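Local structure of chitooligosaccharide oxidase (Gibberella zeae, 6Y0R) at residues Lys47-Ala52 with Met109-Arg114; Ile238-Asp243 with Gln298-Val303; Ala247-Tyr252 with Leu349-Phe354. The protein oxidises the C1 hydroxyl of chitooligosaccharides to the lactone with its bicovalently bound FAD, passing the electrons to molecular oxygen and releasing hydrogen peroxide. All coordinates share one frame; numbering follows the deposited sequence.

Contact 1: Lys47-Ala52 with Met109-Arg114; sequences KEDGTA and MIELDR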
# COMPACT_ATOMS: atom_id res chain seq x y z
N LYS A 47 -7.07 19.72 -13.55
CA LYS A 47 -6.35 18.62 -14.26
C LYS A 47 -5.14 18.19 -13.43
O LYS A 47 -4.90 16.98 -13.34
CB LYS A 47 -5.94 19.04 -15.67
CG LYS A 47 -7.14 19.30 -16.58
CD LYS A 47 -6.87 19.00 -18.03
CE LYS A 47 -8.09 19.29 -18.89
NZ LYS A 47 -7.77 20.29 -19.95
N GLU A 48 -4.43 19.13 -12.83
CA GLU A 48 -3.22 18.83 -12.01
C GLU A 48 -3.60 17.94 -10.80
O GLU A 48 -2.89 16.96 -10.52
CB GLU A 48 -2.59 20.16 -11.62
CG GLU A 48 -1.37 20.03 -10.76
CD GLU A 48 -0.67 21.33 -10.48
OE1 GLU A 48 0.37 21.56 -11.09
OE2 GLU A 48 -1.18 22.12 -9.66
N ASP A 49 -4.68 18.26 -10.09
CA ASP A 49 -5.09 17.52 -8.86
C ASP A 49 -6.08 16.40 -9.19
O ASP A 49 -6.26 15.50 -8.34
CB ASP A 49 -5.70 18.49 -7.85
CG ASP A 49 -4.71 19.57 -7.44
OD1 ASP A 49 -3.51 19.25 -7.32
OD2 ASP A 49 -5.17 20.73 -7.22
N GLY A 50 -6.75 16.46 -10.34
CA GLY A 50 -7.98 15.70 -10.61
C GLY A 50 -7.80 14.65 -11.68
O GLY A 50 -8.82 14.13 -12.16
N THR A 51 -6.55 14.32 -12.04
CA THR A 51 -6.26 13.25 -13.01
C THR A 51 -5.75 12.05 -12.22
O THR A 51 -4.66 12.14 -11.63
CB THR A 51 -5.25 13.65 -14.08
OG1 THR A 51 -5.77 14.83 -14.72
CG2 THR A 51 -5.06 12.55 -15.09
N ALA A 52 -6.55 11.00 -12.20
CA ALA A 52 -6.24 9.77 -11.41
C ALA A 52 -4.94 9.18 -11.92
O ALA A 52 -4.61 9.25 -13.12
CB ALA A 52 -7.39 8.82 -11.49
N MET A 109 -13.62 15.94 -3.21
CA MET A 109 -12.24 15.41 -3.02
C MET A 109 -11.36 16.44 -2.30
O MET A 109 -11.33 17.65 -2.69
CB MET A 109 -11.61 14.96 -4.34
CG MET A 109 -10.27 14.23 -4.13
SD MET A 109 -9.66 13.55 -5.67
CE MET A 109 -9.12 15.08 -6.46
N ILE A 110 -10.73 16.01 -1.23
CA ILE A 110 -9.83 16.88 -0.43
C ILE A 110 -8.41 16.45 -0.80
O ILE A 110 -7.95 15.36 -0.35
CB ILE A 110 -10.16 16.83 1.06
CG1 ILE A 110 -11.64 17.21 1.31
CG2 ILE A 110 -9.21 17.72 1.84
CD1 ILE A 110 -12.07 17.19 2.73
N GLU A 111 -7.80 17.28 -1.66
CA GLU A 111 -6.40 17.10 -2.13
C GLU A 111 -5.47 17.51 -0.99
O GLU A 111 -5.55 18.65 -0.52
CB GLU A 111 -6.16 17.92 -3.39
CG GLU A 111 -4.72 17.90 -3.84
CD GLU A 111 -4.27 16.51 -4.30
OE1 GLU A 111 -4.97 15.92 -5.18
OE2 GLU A 111 -3.31 16.00 -3.70
N LEU A 112 -4.59 16.63 -0.52
CA LEU A 112 -3.72 16.92 0.66
C LEU A 112 -2.25 17.14 0.26
O LEU A 112 -1.45 17.36 1.16
CB LEU A 112 -3.82 15.81 1.71
CG LEU A 112 -5.21 15.60 2.29
CD1 LEU A 112 -5.29 14.33 3.12
CD2 LEU A 112 -5.63 16.82 3.11
N ASP A 113 -1.89 17.03 -1.01
CA ASP A 113 -0.45 17.00 -1.39
C ASP A 113 0.21 18.39 -1.27
O ASP A 113 1.45 18.42 -1.44
CB ASP A 113 -0.16 16.36 -2.74
CG ASP A 113 -0.58 17.09 -4.00
OD1 ASP A 113 -1.03 18.27 -3.89
OD2 ASP A 113 -0.50 16.47 -5.10
N ARG A 114 -0.51 19.46 -0.90
CA ARG A 114 0.16 20.75 -0.53
C ARG A 114 0.70 20.67 0.89
O ARG A 114 1.48 21.57 1.31
CB ARG A 114 -0.80 21.93 -0.67
CG ARG A 114 -1.52 22.07 -2.00
CD ARG A 114 -0.65 22.07 -3.24
NE ARG A 114 -1.36 22.59 -4.39
CZ ARG A 114 -2.08 21.87 -5.24
NH1 ARG A 114 -2.70 22.46 -6.24
NH2 ARG A 114 -2.18 20.55 -5.09
O HOH W 1 -1.44 17.62 -7.32
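A salt-bridge network joins Glu48 and Asp49, on helix 44-50, to Arg114, just past strand 108-111 of the PCMH-type FAD-binding domain; Leu112, in the same turn, touches the bound FAD. Asp49 and Arg114 meet tip to tip in an end-on, two-pronged pair. Arg114 NH2 donates to Asp49 OD1 at 2.9 Å along a nearly straight bond (165°), while NH1 reaches the syn lone pair of OD2 at 3.2 Å. The pair is not flat: carboxylate and guanidinium planes are turned 50° apart, and OD1 is met from outside its own carboxylate plane. Arg114 gets there by a bend at chi2 (-53°), which swings CD off the extended course. NH2 has a second acceptor, the syn lone pair of Asp113 OD1 at 2.8 Å, so the neighbouring aspartate holds the guanidinium in position. Glu48 OE2 adds a weaker element, a long 3.8 Å salt bridge to Arg114 NH1 from well outside the guanidinium plane, where charge alone acts.

The acids themselves crowd together. A water sits between the carboxylates, 2.6 Å from Asp49 OD1 and 2.7 Å from Asp113 OD2. Asp49 O and Glu111 OE1, both acceptors, approach to 3.4 Å, a closeness consistent with Lys90 NZ, which bonds to both. Met109 CE packs against the same carbonyl oxygen at 3.4 Å. Asp113 OD2 has a further salt bridge to Arg133.

The example illustrates how buried acids are tolerated in a cluster when cations are threaded among them. Asp39 is a further acid beside Asp49, and Glu111 OE2 lies near Asp113 OD2. Arg114, Lys90 and Arg133 probably offset much of the repulsion, while the crowding could raise the pKa of some of these acids.

Contact 2: Ile238-Asp243 with Gln298-Val303; sequences IGLNWD and QKFGGV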
# COMPACT_ATOMS: atom_id res chain seq x y z
N ILE A 238 18.72 -12.61 -7.25
CA ILE A 238 19.08 -13.98 -7.70
C ILE A 238 18.35 -14.24 -9.01
O ILE A 238 17.11 -14.35 -9.00
CB ILE A 238 18.77 -15.07 -6.67
CG1 ILE A 238 19.23 -14.69 -5.26
CG2 ILE A 238 19.42 -16.35 -7.12
CD1 ILE A 238 18.88 -15.70 -4.21
N GLY A 239 19.12 -14.34 -10.09
CA GLY A 239 18.59 -14.68 -11.41
C GLY A 239 18.36 -16.17 -11.47
O GLY A 239 19.18 -16.91 -10.94
N LEU A 240 17.25 -16.57 -12.04
CA LEU A 240 16.84 -17.98 -12.08
C LEU A 240 16.54 -18.38 -13.52
O LEU A 240 16.11 -17.52 -14.30
CB LEU A 240 15.61 -18.22 -11.19
CG LEU A 240 15.82 -18.04 -9.69
CD1 LEU A 240 14.50 -18.16 -8.94
CD2 LEU A 240 16.84 -19.03 -9.16
N ASN A 241 16.72 -19.66 -13.82
CA ASN A 241 16.39 -20.26 -15.12
C ASN A 241 15.49 -21.46 -14.83
O ASN A 241 15.94 -22.61 -14.93
CB ASN A 241 17.68 -20.59 -15.87
CG ASN A 241 17.43 -21.13 -17.26
OD1 ASN A 241 16.44 -20.81 -17.90
ND2 ASN A 241 18.34 -21.98 -17.71
N TRP A 242 14.25 -21.18 -14.45
CA TRP A 242 13.26 -22.18 -14.07
C TRP A 242 12.32 -22.47 -15.22
O TRP A 242 12.10 -21.59 -16.07
CB TRP A 242 12.50 -21.72 -12.82
CG TRP A 242 13.32 -21.78 -11.56
CD1 TRP A 242 14.55 -22.33 -11.37
CD2 TRP A 242 12.88 -21.32 -10.27
NE1 TRP A 242 14.95 -22.18 -10.06
CE2 TRP A 242 13.93 -21.59 -9.35
CE3 TRP A 242 11.71 -20.72 -9.80
CZ2 TRP A 242 13.84 -21.25 -8.01
CZ3 TRP A 242 11.63 -20.39 -8.46
CH2 TRP A 242 12.66 -20.67 -7.58
N ASP A 243 11.74 -23.65 -15.19
CA ASP A 243 10.64 -24.04 -16.09
C ASP A 243 9.61 -24.81 -15.27
O ASP A 243 9.69 -24.87 -14.01
CB ASP A 243 11.17 -24.82 -17.30
CG ASP A 243 11.93 -26.09 -16.95
OD1 ASP A 243 11.80 -26.57 -15.81
OD2 ASP A 243 12.65 -26.60 -17.84
N GLN A 298 21.83 -23.20 -2.08
CA GLN A 298 22.06 -24.66 -2.13
C GLN A 298 20.75 -25.39 -2.46
O GLN A 298 20.79 -26.42 -3.14
CB GLN A 298 22.71 -25.16 -0.83
CG GLN A 298 24.19 -24.82 -0.76
CD GLN A 298 25.03 -25.97 -0.23
OE1 GLN A 298 24.65 -27.13 -0.31
NE2 GLN A 298 26.16 -25.64 0.37
N LYS A 299 19.59 -24.90 -2.03
CA LYS A 299 18.31 -25.53 -2.41
C LYS A 299 18.15 -25.47 -3.94
O LYS A 299 17.63 -26.41 -4.54
CB LYS A 299 17.13 -24.85 -1.70
CG LYS A 299 17.00 -25.17 -0.22
CD LYS A 299 16.69 -26.63 -0.02
CE LYS A 299 16.60 -27.04 1.43
NZ LYS A 299 15.94 -28.36 1.53
N PHE A 300 18.44 -24.33 -4.55
CA PHE A 300 18.15 -24.08 -5.98
C PHE A 300 19.15 -24.79 -6.90
O PHE A 300 18.70 -25.49 -7.84
CB PHE A 300 18.15 -22.58 -6.25
CG PHE A 300 17.05 -21.77 -5.59
CD1 PHE A 300 15.88 -22.34 -5.09
CD2 PHE A 300 17.19 -20.40 -5.57
CE1 PHE A 300 14.90 -21.52 -4.55
CE2 PHE A 300 16.22 -19.59 -5.01
CZ PHE A 300 15.06 -20.16 -4.54
N GLY A 301 20.44 -24.54 -6.71
CA GLY A 301 21.50 -25.03 -7.61
C GLY A 301 21.71 -24.10 -8.79
O GLY A 301 20.70 -23.62 -9.43
N GLY A 302 22.98 -23.89 -9.13
CA GLY A 302 23.35 -23.17 -10.36
C GLY A 302 22.85 -21.73 -10.40
O GLY A 302 22.60 -21.24 -11.51
N VAL A 303 22.79 -21.07 -9.26
CA VAL A 303 22.43 -19.63 -9.20
C VAL A 303 23.60 -18.87 -8.57
O VAL A 303 24.27 -19.42 -7.64
CB VAL A 303 21.11 -19.43 -8.43
CG1 VAL A 303 20.00 -20.25 -9.04
CG2 VAL A 303 21.26 -19.73 -6.95
O HOH W 2 18.04 -23.06 -10.11
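Trp242 and Phe300 form the aromatic part of this surface contact, an edge-to-face (T-shaped) pair with ring planes at 86° and centroids 5.1 Å apart. The indole supplies the edge: CZ2 stands over one face of the phenyl ring, displaced toward its rim, and comes within 3.6 Å of Phe300 CE1, with CH2 following close behind. Phe300 belongs to the last turn of helix 286-300, and its CG lies anti to the carbonyl carbon (chi1 -67°), on the side that faces the tryptophan. Leu240 CD1 lies over one face of the indole, so that ring is met by a neighbour from its own segment as well as by the phenylalanine at its edge.

Apolar contacts of the branched side chains continue the packing. The other branch of the same leucine, CD2, serves two partners, Phe300 CD2 at 3.9 Å and Val303 CG1 at 3.4 Å. The latter is tighter than ordinary van der Waals contact and marks a closely fitted spot. Farther along, Ile238 CG2 meets Val303 CB at 3.7 Å.

The polar component runs entirely through water. Trp242 NE1 donates to a water at 3.2 Å that lies in the plane of the indole, and this water donates in turn to Gly301 O at 2.8 Å. Gly301, the first residue to leave the helix, has a positive phi of 85°, a conformation that suits glycine.

In the fold, the contact sets the chain leaving strand 233-239 against the turn that carries helix 286-300 into edge strand 305-310. Tyr276 of strand 275-283 and Met269 of strand 265-272 pack on Leu240 and Trp242, and helix 247-260 touches the indole through Ala247 and Leu251.

Contact 3: Ala247-Tyr252 with Leu349-Phe354; sequences APQGLY and LTLAEF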
# COMPACT_ATOMS: atom_id res chain seq x y z
N ALA A 247 10.34 -24.99 -11.28
CA ALA A 247 9.73 -23.83 -10.56
C ALA A 247 8.92 -24.27 -9.34
O ALA A 247 8.98 -23.60 -8.32
CB ALA A 247 8.90 -22.96 -11.47
N PRO A 248 8.07 -25.31 -9.38
CA PRO A 248 7.30 -25.64 -8.18
C PRO A 248 8.15 -25.88 -6.93
O PRO A 248 7.89 -25.34 -5.91
CB PRO A 248 6.48 -26.87 -8.59
CG PRO A 248 6.38 -26.73 -10.10
CD PRO A 248 7.72 -26.17 -10.54
N GLN A 249 9.20 -26.69 -7.04
CA GLN A 249 10.03 -26.99 -5.86
C GLN A 249 10.87 -25.76 -5.52
O GLN A 249 11.07 -25.56 -4.33
CB GLN A 249 10.99 -28.15 -6.10
CG GLN A 249 11.75 -28.53 -4.84
CD GLN A 249 10.90 -29.29 -3.87
OE1 GLN A 249 10.24 -30.27 -4.23
NE2 GLN A 249 10.88 -28.84 -2.63
N GLY A 250 11.28 -24.96 -6.50
CA GLY A 250 12.00 -23.70 -6.24
C GLY A 250 11.12 -22.73 -5.44
O GLY A 250 11.58 -22.17 -4.42
N LEU A 251 9.85 -22.55 -5.82
CA LEU A 251 8.94 -21.64 -5.05
C LEU A 251 8.67 -22.19 -3.66
O LEU A 251 8.70 -21.44 -2.67
CB LEU A 251 7.61 -21.49 -5.81
CG LEU A 251 7.71 -20.80 -7.16
CD1 LEU A 251 6.42 -20.99 -7.95
CD2 LEU A 251 8.03 -19.34 -7.00
N TYR A 252 8.51 -23.51 -3.56
CA TYR A 252 8.27 -24.14 -2.25
C TYR A 252 9.50 -23.95 -1.36
O TYR A 252 9.37 -23.60 -0.20
CB TYR A 252 7.91 -25.61 -2.41
CG TYR A 252 7.56 -26.28 -1.11
CD1 TYR A 252 6.30 -26.13 -0.55
CD2 TYR A 252 8.47 -27.08 -0.44
CE1 TYR A 252 5.97 -26.75 0.64
CE2 TYR A 252 8.17 -27.67 0.77
CZ TYR A 252 6.89 -27.55 1.29
OH TYR A 252 6.57 -28.14 2.47
N LEU A 349 1.71 -22.45 1.35
CA LEU A 349 1.13 -23.29 0.29
C LEU A 349 1.83 -24.65 0.26
O LEU A 349 2.99 -24.75 0.64
CB LEU A 349 1.29 -22.57 -1.03
CG LEU A 349 0.68 -21.16 -1.08
CD1 LEU A 349 0.94 -20.53 -2.42
CD2 LEU A 349 -0.80 -21.20 -0.80
N THR A 350 1.13 -25.64 -0.25
CA THR A 350 1.73 -26.96 -0.45
C THR A 350 2.48 -26.96 -1.78
O THR A 350 2.15 -26.16 -2.69
CB THR A 350 0.64 -28.04 -0.44
OG1 THR A 350 -0.20 -27.78 -1.55
CG2 THR A 350 -0.13 -28.00 0.86
N LEU A 351 3.23 -27.86 -1.91
CA LEU A 351 3.94 -28.04 -3.20
C LEU A 351 2.91 -28.36 -4.29
O LEU A 351 3.02 -27.83 -5.37
CB LEU A 351 4.95 -29.19 -3.07
CG LEU A 351 5.76 -29.60 -4.30
CD1 LEU A 351 6.65 -28.43 -4.76
CD2 LEU A 351 6.58 -30.86 -4.13
N ALA A 352 1.92 -29.06 -4.10
CA ALA A 352 0.84 -29.29 -5.09
C ALA A 352 0.20 -27.96 -5.50
O ALA A 352 -0.09 -27.76 -6.68
CB ALA A 352 -0.16 -30.26 -4.50
N GLU A 353 -0.05 -27.05 -4.56
CA GLU A 353 -0.58 -25.70 -4.88
C GLU A 353 0.43 -24.93 -5.73
O GLU A 353 0.05 -24.29 -6.70
CB GLU A 353 -0.92 -24.97 -3.59
CG GLU A 353 -2.20 -25.51 -2.97
CD GLU A 353 -2.47 -25.26 -1.49
OE1 GLU A 353 -1.54 -24.91 -0.72
OE2 GLU A 353 -3.65 -25.49 -1.10
N PHE A 354 1.73 -25.02 -5.43
CA PHE A 354 2.72 -24.33 -6.29
C PHE A 354 2.69 -24.96 -7.69
O PHE A 354 2.86 -24.25 -8.68
CB PHE A 354 4.11 -24.34 -5.68
CG PHE A 354 4.31 -23.32 -4.59
CD1 PHE A 354 4.18 -21.96 -4.88
CD2 PHE A 354 4.61 -23.69 -3.28
CE1 PHE A 354 4.40 -21.01 -3.89
CE2 PHE A 354 4.83 -22.72 -2.30
CZ PHE A 354 4.73 -21.39 -2.61
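Pro248 O takes one hydrogen bond and two carbon contacts where two helices begin side by side: it accepts the helical bond of Tyr252 N at 3.0 Å, while Leu351 CD1 packs on it at 3.5 Å and Phe354 CB lies a little farther off. Leu351 CD1 also touches Tyr252 CB.

Phe354 is the central ring. Leu251 CB makes a CH-pi contact over one face, 3.9 Å from the centroid and 25° off the normal, and Tyr252 N stands over the same face, also offset from the centre. Leu349 CB occupies the opposite face, so the ring is sandwiched. The phenol of Tyr252, with CG anti to the backbone N (chi1 -176°), has Leu351 CB above one face and Leu349 O in the plane at its edge, 3.6 Å from CE1.

Thr350 and Glu353 form a capping box: Thr350 N donates to Glu353 OE1 at 2.8 Å, and Glu353 N to Thr350 OG1 at 3.1 Å.

No hydrogen bond crosses between the helices. The two capping bonds stay within 349-354, and Glu353 OE2 bonds elsewhere, to Ser435, leaving cohesion to apolar and ring-face packing.

From the N terminus, contact 1 closes first: the chain leaves helix 44-50, passes strands 63-65 and 87-90, and returns on 108-111 to meet that helix in the FAD-binding part. The other two interleave: 298-303 returns to 238-243 to close contact 2, and 349-354 to 247-252 to close contact 3, so their loops cross rather than nest. Contact 2 joins helix 286-300 to strand 233-239; contact 3 pairs helices 247-260 and 351-367 beside the same seven-stranded sheet. With centres 14 Å apart, they touch where Trp242 CH2 lies 3.3 Å from Gly250 C. Contact 1 lies on the opposite side of the chain's centre, about 32 Å from either at nearest atoms.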